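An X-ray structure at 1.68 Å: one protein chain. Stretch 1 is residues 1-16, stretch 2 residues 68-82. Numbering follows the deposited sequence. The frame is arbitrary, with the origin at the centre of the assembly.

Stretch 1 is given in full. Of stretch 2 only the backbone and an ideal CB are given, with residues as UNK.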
# COMPACT_ATOMS: atom_id res chain seq x y z
N MET A 1 -31.55 -2.69 12.74
CA MET A 1 -32.51 -1.64 12.30
C MET A 1 -32.95 -1.87 10.85
O MET A 1 -34.11 -1.66 10.51
CB MET A 1 -31.88 -0.26 12.44
CG MET A 1 -31.62 0.16 13.87
SD MET A 1 -33.14 0.47 14.80
CE MET A 1 -33.15 2.26 14.86
N VAL A 2 -32.02 -2.29 10.01
CA VAL A 2 -32.33 -2.55 8.60
C VAL A 2 -32.96 -3.93 8.48
O VAL A 2 -32.53 -4.88 9.13
CB VAL A 2 -31.05 -2.48 7.73
CG1 VAL A 2 -31.38 -2.75 6.28
CG2 VAL A 2 -30.40 -1.11 7.87
N SER A 3 -33.98 -4.04 7.63
CA SER A 3 -34.68 -5.31 7.44
C SER A 3 -33.74 -6.39 6.93
O SER A 3 -32.71 -6.09 6.31
CB SER A 3 -35.83 -5.15 6.44
OG SER A 3 -35.34 -4.97 5.12
N LEU A 4 -34.10 -7.65 7.18
CA LEU A 4 -33.29 -8.78 6.75
C LEU A 4 -33.22 -8.82 5.23
O LEU A 4 -32.20 -9.22 4.66
CB LEU A 4 -33.88 -10.09 7.28
CG LEU A 4 -33.14 -11.39 6.97
CD1 LEU A 4 -31.69 -11.31 7.46
CD2 LEU A 4 -33.85 -12.56 7.63
N THR A 5 -34.30 -8.42 4.57
CA THR A 5 -34.33 -8.41 3.11
C THR A 5 -33.25 -7.48 2.57
O THR A 5 -32.47 -7.86 1.70
CB THR A 5 -35.70 -7.95 2.57
OG1 THR A 5 -36.69 -8.94 2.89
CG2 THR A 5 -35.66 -7.76 1.06
N LYS A 6 -33.20 -6.26 3.09
CA LYS A 6 -32.20 -5.29 2.65
C LYS A 6 -30.79 -5.70 3.07
O LYS A 6 -29.83 -5.45 2.35
CB LYS A 6 -32.54 -3.91 3.20
CG LYS A 6 -33.75 -3.29 2.50
CD LYS A 6 -34.12 -1.94 3.10
CE LYS A 6 -35.24 -1.29 2.29
NZ LYS A 6 -35.67 -0.00 2.89
N ARG A 7 -30.68 -6.34 4.24
CA ARG A 7 -29.37 -6.78 4.71
C ARG A 7 -28.84 -7.92 3.85
O ARG A 7 -27.64 -8.01 3.60
CB ARG A 7 -29.45 -7.19 6.19
CG ARG A 7 -29.52 -5.98 7.11
CD ARG A 7 -29.39 -6.35 8.57
NE ARG A 7 -30.61 -6.97 9.10
CZ ARG A 7 -30.65 -8.18 9.64
NH1 ARG A 7 -29.54 -8.91 9.72
NH2 ARG A 7 -31.79 -8.65 10.12
N CYS A 8 -29.74 -8.78 3.37
CA CYS A 8 -29.32 -9.87 2.50
C CYS A 8 -28.91 -9.31 1.14
O CYS A 8 -27.98 -9.81 0.51
CB CYS A 8 -30.44 -10.90 2.34
SG CYS A 8 -30.59 -12.02 3.76
N ILE A 9 -29.61 -8.28 0.68
CA ILE A 9 -29.26 -7.66 -0.59
C ILE A 9 -27.86 -7.06 -0.44
O ILE A 9 -27.03 -7.15 -1.35
CB ILE A 9 -30.27 -6.55 -0.97
CG1 ILE A 9 -31.63 -7.17 -1.31
CG2 ILE A 9 -29.74 -5.75 -2.17
CD1 ILE A 9 -32.73 -6.14 -1.54
N ALA A 10 -27.59 -6.46 0.72
CA ALA A 10 -26.28 -5.86 0.98
C ALA A 10 -25.20 -6.94 0.99
O ALA A 10 -24.12 -6.74 0.44
CB ALA A 10 -26.30 -5.13 2.32
N GLU A 11 -25.48 -8.09 1.61
CA GLU A 11 -24.50 -9.18 1.64
C GLU A 11 -24.23 -9.69 0.22
O GLU A 11 -23.11 -10.06 -0.11
CB GLU A 11 -25.00 -10.32 2.54
CG GLU A 11 -24.95 -10.00 4.03
CD GLU A 11 -23.53 -9.82 4.55
OE1 GLU A 11 -22.69 -10.71 4.30
OE2 GLU A 11 -23.25 -8.80 5.22
N PHE A 12 -25.27 -9.71 -0.61
CA PHE A 12 -25.14 -10.16 -1.99
C PHE A 12 -24.22 -9.20 -2.74
O PHE A 12 -23.27 -9.62 -3.41
CB PHE A 12 -26.53 -10.19 -2.66
CG PHE A 12 -26.50 -10.50 -4.14
CD1 PHE A 12 -26.22 -9.50 -5.07
CD2 PHE A 12 -26.77 -11.79 -4.60
CE1 PHE A 12 -26.22 -9.78 -6.45
CE2 PHE A 12 -26.76 -12.08 -5.96
CZ PHE A 12 -26.49 -11.08 -6.89
N ILE A 13 -24.49 -7.90 -2.61
CA ILE A 13 -23.68 -6.88 -3.27
C ILE A 13 -22.23 -6.92 -2.79
O ILE A 13 -21.30 -6.86 -3.59
CB ILE A 13 -24.26 -5.47 -3.01
CG1 ILE A 13 -25.61 -5.33 -3.72
CG2 ILE A 13 -23.29 -4.39 -3.50
CD1 ILE A 13 -26.38 -4.08 -3.35
N GLY A 14 -22.05 -7.02 -1.47
CA GLY A 14 -20.71 -7.06 -0.91
C GLY A 14 -19.89 -8.24 -1.38
O GLY A 14 -18.70 -8.10 -1.68
N THR A 15 -20.51 -9.41 -1.46
CA THR A 15 -19.77 -10.59 -1.89
C THR A 15 -19.54 -10.54 -3.40
O THR A 15 -18.53 -11.03 -3.90
CB THR A 15 -20.52 -11.88 -1.50
OG1 THR A 15 -20.94 -11.78 -0.14
CG2 THR A 15 -19.59 -13.08 -1.63
N PHE A 16 -20.47 -9.93 -4.13
CA PHE A 16 -20.34 -9.76 -5.57
C PHE A 16 -19.08 -8.91 -5.80
O PHE A 16 -18.24 -9.24 -6.64
CB PHE A 16 -21.59 -9.03 -6.11
CG PHE A 16 -21.49 -8.62 -7.56
CD1 PHE A 16 -20.65 -7.57 -7.95
CD2 PHE A 16 -22.24 -9.26 -8.54
CE1 PHE A 16 -20.57 -7.18 -9.29
CE2 PHE A 16 -22.17 -8.87 -9.88
CZ PHE A 16 -21.33 -7.83 -10.25
N UNK A 68 -13.71 -1.03 1.03
CA UNK A 68 -14.77 -0.21 0.43
C UNK A 68 -16.15 -0.77 0.79
O UNK A 68 -17.05 -0.02 1.18
CB UNK A 68 -14.60 -0.15 -1.09
N UNK A 69 -16.29 -2.08 0.67
CA UNK A 69 -17.56 -2.74 0.98
C UNK A 69 -17.98 -2.56 2.44
O UNK A 69 -19.15 -2.32 2.73
CB UNK A 69 -17.46 -4.23 0.66
N UNK A 70 -17.03 -2.69 3.36
CA UNK A 70 -17.33 -2.54 4.77
C UNK A 70 -17.77 -1.10 5.10
O UNK A 70 -18.70 -0.90 5.89
CB UNK A 70 -16.11 -2.93 5.61
N UNK A 71 -17.11 -0.11 4.51
CA UNK A 71 -17.50 1.27 4.77
C UNK A 71 -18.85 1.59 4.14
O UNK A 71 -19.62 2.39 4.67
CB UNK A 71 -16.43 2.23 4.24
N UNK A 72 -19.16 0.93 3.03
CA UNK A 72 -20.43 1.17 2.35
C UNK A 72 -21.59 0.37 2.92
O UNK A 72 -22.71 0.87 3.01
CB UNK A 72 -20.28 0.85 0.86
N UNK A 73 -21.32 -0.87 3.32
CA UNK A 73 -22.37 -1.76 3.80
C UNK A 73 -22.29 -2.20 5.26
O UNK A 73 -23.23 -2.84 5.75
CB UNK A 73 -22.38 -3.01 2.92
N UNK A 74 -21.20 -1.87 5.94
CA UNK A 74 -21.06 -2.27 7.32
C UNK A 74 -22.21 -1.85 8.23
O UNK A 74 -22.67 -2.65 9.06
CB UNK A 74 -19.75 -1.70 7.87
N UNK A 75 -22.67 -0.62 8.07
CA UNK A 75 -23.77 -0.07 8.86
C UNK A 75 -25.13 -0.59 8.42
O UNK A 75 -26.16 -0.26 9.02
CB UNK A 75 -23.76 1.46 8.78
N UNK A 76 -25.14 -1.40 7.37
CA UNK A 76 -26.38 -1.95 6.87
C UNK A 76 -26.56 -3.41 7.30
O UNK A 76 -27.47 -3.72 8.07
CB UNK A 76 -26.42 -1.84 5.34
N UNK A 77 -25.67 -4.28 6.84
CA UNK A 77 -25.77 -5.70 7.17
C UNK A 77 -24.67 -6.20 8.10
O UNK A 77 -24.76 -7.31 8.63
CB UNK A 77 -25.75 -6.52 5.88
N UNK A 78 -23.64 -5.39 8.28
CA UNK A 78 -22.51 -5.79 9.10
C UNK A 78 -21.39 -6.20 8.16
O UNK A 78 -20.25 -6.41 8.57
CB UNK A 78 -22.88 -6.92 10.06
N UNK A 79 -21.74 -6.31 6.88
CA UNK A 79 -20.82 -6.69 5.81
C UNK A 79 -19.93 -7.89 6.13
O UNK A 79 -18.70 -7.77 6.17
CB UNK A 79 -19.93 -5.49 5.46
N UNK A 80 -20.55 -9.05 6.34
CA UNK A 80 -19.81 -10.27 6.63
C UNK A 80 -19.15 -10.77 5.35
O UNK A 80 -17.96 -11.12 5.34
CB UNK A 80 -20.73 -11.34 7.22
N UNK A 81 -19.94 -10.80 4.28
CA UNK A 81 -19.55 -11.25 2.94
C UNK A 81 -18.61 -12.45 2.94
O UNK A 81 -17.76 -12.61 2.05
CB UNK A 81 -18.88 -10.10 2.19
N UNK A 82 -18.82 -13.33 3.92
CA UNK A 82 -17.99 -14.52 4.10
C UNK A 82 -18.73 -15.49 5.03
O UNK A 82 -18.94 -15.19 6.20
CB UNK A 82 -16.62 -14.15 4.67

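Two helices run nearly antiparallel here, at 162°, their axes 10.0 Å apart at closest approach; beyond the second helix, a loop winds back along the first and meets its only acid, Glu11.

Position 68 has nothing of stretch 1 within reach, so stretch 1 sets no rule; it is Ala68. Position 69 points toward Gly14, its ideal CB 4.6 Å from Gly14 CA. The missing side chain there leaves modest room, suited to Ala, Ser, Cys or Thr. It is Ser69, whose OG lies 4.0 Å from Gly14 O and bonds elsewhere in the structure. Positions 70, 71 and 72 are again out of reach; they are Ile70, Tyr71 and Ala72.

Position 73 points toward stretch 1, its ideal CB 4.5 Å from Ala10 CB, with Ile13 and bare Gly14 further along. A short methyl beside a glycine makes a hollow that a medium apolar chain such as Leu, Met or Ile could fill. It is Leu73: CD2 lies 4.3 Å from Ala10 CB, while CD1 comes within 3.7 Å of Gly14 N and 4.3 Å of Ile13 CG2.

Position 74 faces away, but an ideal CB would sit 2.4 Å from the carbonyl O of position 70, a clash that favours Gly; it is Gly74. Position 75 points sideways into open space, where stretch 1 sets no rule and many residues would do: Asn75, its end leading away.

Position 76 looks sideways over an apolar patch, its ideal CB 4.5 Å from Ala10 CB and 4.8 Å from Val2 CG2. Val, Ile, Leu or Met would suit. Ile76 places CG2 3.9 Å from Ala10 CB and 4.0 Å from Val2 CG1. Its backbone O accepts from a water 2.9 Å away, which in turn accepts a weak bond from Val2 N.

Position 77 points toward the first helix, its ideal CB 3.3 Å from Arg7 O and 3.4 Å from Glu11 OE2. So tight a place beside a carboxylate asks for something small that can donate, Ser above all. Ser77 gives its OG hydrogen to Glu11 OE2 at 2.6 Å, and the same OG accepts from the backbone N of position 79 at 3.1 Å.

Position 78, at phi 102° and psi -11°, would jam a CB against the preceding carbonyl O; it is Gly78. Position 79 points away, leaving stretch 1 little say, and is Cys79.

The backbone N of position 80 lies 2.9 Å from Glu11 OE2, that of 81 2.8 Å from Glu11 OE1; any residue but proline could donate. Position 80 points sideways, its ideal CB 3.6 Å from Glu11 OE1: an acid would suit poorly, many others would do. His80 donates through N and bonds elsewhere through ND1. Position 81, at phi 39° and psi 34°, takes Gly or Asn most readily, yet the space beside Gly14 suits an apolar group. Ile81, also an N donor, lays CG2 3.5 Å from Gly14 C, where a CB on Gly14 would clash.

Position 82 turns away, at a helix N-cap that favours Asn, Ser, Thr or Asp; Asn82 caps the following helix.

Stretch 2, residues 68-82: ASIYALGNISGCHIN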
# COMPACT_ATOMS: atom_id res chain seq x y z
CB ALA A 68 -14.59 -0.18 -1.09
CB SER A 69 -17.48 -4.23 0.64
OG SER A 69 -17.37 -4.43 -0.76
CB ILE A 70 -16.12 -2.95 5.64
CG1 ILE A 70 -15.89 -4.46 5.50
CG2 ILE A 70 -16.37 -2.58 7.11
CD1 ILE A 70 -14.64 -4.98 6.21
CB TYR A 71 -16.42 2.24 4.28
CG TYR A 71 -15.21 2.25 5.18
CD1 TYR A 71 -15.29 2.79 6.47
CD2 TYR A 71 -14.01 1.67 4.79
CE1 TYR A 71 -14.20 2.74 7.35
CE2 TYR A 71 -12.92 1.61 5.65
CZ TYR A 71 -13.02 2.14 6.92
OH TYR A 71 -11.95 2.05 7.79
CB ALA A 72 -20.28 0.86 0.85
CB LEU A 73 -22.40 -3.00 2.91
CG LEU A 73 -22.36 -2.72 1.41
CD1 LEU A 73 -22.09 -4.02 0.66
CD2 LEU A 73 -23.66 -2.08 0.94
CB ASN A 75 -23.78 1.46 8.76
CG ASN A 75 -22.57 2.10 9.40
OD1 ASN A 75 -22.33 3.29 9.22
ND2 ASN A 75 -21.81 1.31 10.14
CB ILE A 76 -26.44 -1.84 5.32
CG1 ILE A 76 -26.42 -0.37 4.92
CG2 ILE A 76 -27.70 -2.52 4.79
CD1 ILE A 76 -26.35 -0.13 3.42
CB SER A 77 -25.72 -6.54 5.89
OG SER A 77 -24.43 -6.45 5.29
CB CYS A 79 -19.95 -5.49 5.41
SG CYS A 79 -19.09 -5.68 3.82
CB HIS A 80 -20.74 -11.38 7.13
CG HIS A 80 -21.46 -11.07 8.41
ND1 HIS A 80 -22.24 -12.00 9.06
CD2 HIS A 80 -21.53 -9.93 9.14
CE1 HIS A 80 -22.77 -11.45 10.14
NE2 HIS A 80 -22.36 -10.20 10.21
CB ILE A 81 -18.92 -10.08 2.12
CG1 ILE A 81 -17.64 -9.56 2.78
CG2 ILE A 81 -19.95 -8.95 2.00
CD1 ILE A 81 -16.91 -8.49 1.97
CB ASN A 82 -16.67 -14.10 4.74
CG ASN A 82 -15.69 -15.24 4.88
OD1 ASN A 82 -16.07 -16.41 4.90
ND2 ASN A 82 -14.41 -14.89 4.99
O HOH W 1 -28.66 -2.48 10.40
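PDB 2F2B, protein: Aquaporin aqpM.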